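Local atomic coordinates of protein Pcdhgb2 (Mus musculus, PDB entry 5SZR), a protein that is a clustered protocadherin that binds calcium through its extracellular cadherin repeats and may mediate calcium-dependent cell adhesion between neurons. Residues 373-378 with 401-406. Sequence-based numbering, arbitrary orientation.
Sequences QASDPG and ARQRLL. With MAN (alpha-D-mannopyranose), chain B.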
loop_
_atom_site.group_PDB
_atom_site.type_symbol
_atom_site.label_atom_id
_atom_site.label_comp_id
_atom_site.label_asym_id
_atom_site.label_seq_id
_atom_site.Cartn_x
_atom_site.Cartn_y
_atom_site.Cartn_z
ATOM N N GLN A 373 -11.877 -43.626 54.594
ATOM C CA GLN A 373 -12.446 -44.636 55.472
ATOM C C GLN A 373 -11.992 -44.360 56.895
ATOM O O GLN A 373 -10.856 -43.928 57.118
ATOM C CB GLN A 373 -12.025 -46.048 55.052
ATOM C CG GLN A 373 -12.515 -46.463 53.681
ATOM C CD GLN A 373 -11.863 -47.741 53.190
ATOM O OE1 GLN A 373 -10.936 -48.263 53.812
ATOM N NE2 GLN A 373 -12.346 -48.251 52.063
ATOM N N ALA A 374 -12.884 -44.606 57.850
ATOM C CA ALA A 374 -12.581 -44.428 59.263
ATOM C C ALA A 374 -13.272 -45.523 60.057
ATOM O O ALA A 374 -14.460 -45.784 59.843
ATOM C CB ALA A 374 -13.031 -43.052 59.762
ATOM N N SER A 375 -12.530 -46.167 60.964
ATOM C CA SER A 375 -13.146 -47.182 61.813
ATOM C C SER A 375 -14.133 -46.575 62.799
ATOM O O SER A 375 -15.018 -47.282 63.290
ATOM C CB SER A 375 -12.074 -47.987 62.558
ATOM O OG SER A 375 -11.133 -47.139 63.192
ATOM N N ASP A 376 -14.007 -45.282 63.092
ATOM C CA ASP A 376 -14.980 -44.572 63.919
ATOM C C ASP A 376 -15.005 -43.130 63.444
ATOM O O ASP A 376 -14.173 -42.311 63.866
ATOM C CB ASP A 376 -14.643 -44.659 65.405
ATOM C CG ASP A 376 -15.752 -44.123 66.286
ATOM O OD1 ASP A 376 -16.901 -44.021 65.806
ATOM O OD2 ASP A 376 -15.480 -43.809 67.464
ATOM N N PRO A 377 -15.935 -42.777 62.557
ATOM C CA PRO A 377 -15.981 -41.402 62.047
ATOM C C PRO A 377 -16.267 -40.416 63.169
ATOM O O PRO A 377 -17.170 -40.616 63.984
ATOM C CB PRO A 377 -17.120 -41.441 61.021
ATOM C CG PRO A 377 -17.314 -42.896 60.705
ATOM C CD PRO A 377 -16.983 -43.621 61.964
ATOM N N GLY A 378 -15.483 -39.341 63.206
ATOM C CA GLY A 378 -15.637 -38.301 64.194
ATOM C C GLY A 378 -14.723 -38.430 65.393
ATOM O O GLY A 378 -14.568 -37.459 66.141
ATOM N N ALA A 401 -9.593 -49.901 70.867
ATOM C CA ALA A 401 -8.220 -49.442 71.051
ATOM C C ALA A 401 -7.511 -49.266 69.713
ATOM O O ALA A 401 -6.752 -48.307 69.527
ATOM C CB ALA A 401 -7.454 -50.419 71.943
ATOM N N ARG A 402 -7.740 -50.181 68.772
ATOM C CA ARG A 402 -7.145 -50.098 67.445
ATOM C C ARG A 402 -8.064 -49.317 66.516
ATOM O O ARG A 402 -9.251 -49.635 66.396
ATOM C CB ARG A 402 -6.892 -51.491 66.867
ATOM C CG ARG A 402 -5.868 -52.329 67.617
ATOM C CD ARG A 402 -5.487 -53.546 66.785
ATOM N NE ARG A 402 -5.103 -53.150 65.429
ATOM C CZ ARG A 402 -3.861 -53.193 64.957
ATOM N NH1 ARG A 402 -2.874 -53.638 65.725
ATOM N NH2 ARG A 402 -3.609 -52.805 63.710
ATOM N N GLN A 403 -7.508 -48.305 65.852
ATOM C CA GLN A 403 -8.249 -47.474 64.917
ATOM C C GLN A 403 -7.515 -47.424 63.585
ATOM O O GLN A 403 -6.292 -47.575 63.526
ATOM C CB GLN A 403 -8.443 -46.054 65.463
ATOM C CG GLN A 403 -9.294 -45.993 66.717
ATOM C CD GLN A 403 -10.766 -46.176 66.421
ATOM O OE1 GLN A 403 -11.219 -45.926 65.301
ATOM N NE2 GLN A 403 -11.524 -46.611 67.422
ATOM N N ARG A 404 -8.270 -47.204 62.515
ATOM C CA ARG A 404 -7.700 -47.196 61.174
ATOM C C ARG A 404 -8.336 -46.096 60.341
ATOM O O ARG A 404 -9.565 -46.000 60.268
ATOM C CB ARG A 404 -7.897 -48.550 60.492
ATOM C CG ARG A 404 -7.525 -48.566 59.023
ATOM C CD ARG A 404 -7.839 -49.923 58.421
ATOM N NE ARG A 404 -7.504 -49.993 57.005
ATOM C CZ ARG A 404 -8.265 -49.504 56.032
ATOM N NH1 ARG A 404 -7.879 -49.622 54.770
ATOM N NH2 ARG A 404 -9.408 -48.890 56.319
ATOM N N LEU A 405 -7.492 -45.276 59.712
ATOM C CA LEU A 405 -7.912 -44.215 58.807
ATOM C C LEU A 405 -7.279 -44.434 57.440
ATOM O O LEU A 405 -6.073 -44.694 57.347
ATOM C CB LEU A 405 -7.503 -42.833 59.327
ATOM C CG LEU A 405 -8.150 -42.153 60.533
ATOM C CD1 LEU A 405 -7.566 -40.757 60.672
ATOM C CD2 LEU A 405 -9.652 -42.077 60.393
ATOM N N LEU A 406 -8.083 -44.315 56.383
ATOM C CA LEU A 406 -7.591 -44.307 55.008
ATOM C C LEU A 406 -7.745 -42.887 54.480
ATOM O O LEU A 406 -8.867 -42.424 54.250
ATOM C CB LEU A 406 -8.344 -45.312 54.138
ATOM C CG LEU A 406 -8.004 -45.261 52.641
ATOM C CD1 LEU A 406 -6.511 -45.470 52.419
ATOM C CD2 LEU A 406 -8.810 -46.286 51.852
HETATM C C1 MAN B . -3.523 -48.416 53.349
HETATM C C2 MAN B . -4.339 -48.475 52.057
HETATM C C3 MAN B . -5.497 -49.461 52.238
HETATM C C4 MAN B . -4.980 -50.843 52.667
HETATM C C5 MAN B . -4.124 -50.736 53.942
HETATM C C6 MAN B . -3.415 -52.047 54.271
HETATM O O2 MAN B . -3.545 -48.979 50.974
HETATM O O3 MAN B . -6.299 -49.579 51.063
HETATM O O4 MAN B . -6.078 -51.705 52.921
HETATM O O5 MAN B . -3.095 -49.702 53.787
HETATM O O6 MAN B . -2.717 -51.900 55.507
#
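The hydroxyl S375 OG accepts a hydrogen bond from the backbone N of R404 at 2.9 Å. S375 OG also faces Q403 OE1, but at 2.4 Å the modelled separation is too short for the details of this bond to be trusted. Chi1 of 49° sets OG between the backbone N and the carbonyl carbon of S375, within reach of R404 N. The side chain of Q403 bends at chi2 (-76°), and Q403 NE2 is hydrogen-bonded to S400 O. The backbone N of S375 donates to R404 O, nearly along the C=O axis. S375 thus continues the pairing just past the end of strand 368-374. That strand is an outer strand of a mixed sheet in the last cadherin domain of this EC3-6 fragment, antiparallel to strand 402-410. Q373 and L406 form a hydrogen-bonded pair, with L406 N to Q373 O at 2.9 Å. On the face opposite the side chains of Q373 and L406, A374 CB touches L405 CD2 at 3.6 Å. Q373 and R404 lie side by side, their planar groups 41° apart. R404 NH2 donates to Q373 OE1 at 3.0 Å, close to the guanidinium plane. R404 NH1 makes a weak hydrogen bond to O4 of a protein-linked mannose, at 3.3 Å. An alanine in place of R404 would probably cost Q373 OE1 its guanidinium donor and mannose O4 a weak one, leaving the Q373 amide freer to turn. L406 CD1 packs against C2 of the same sugar.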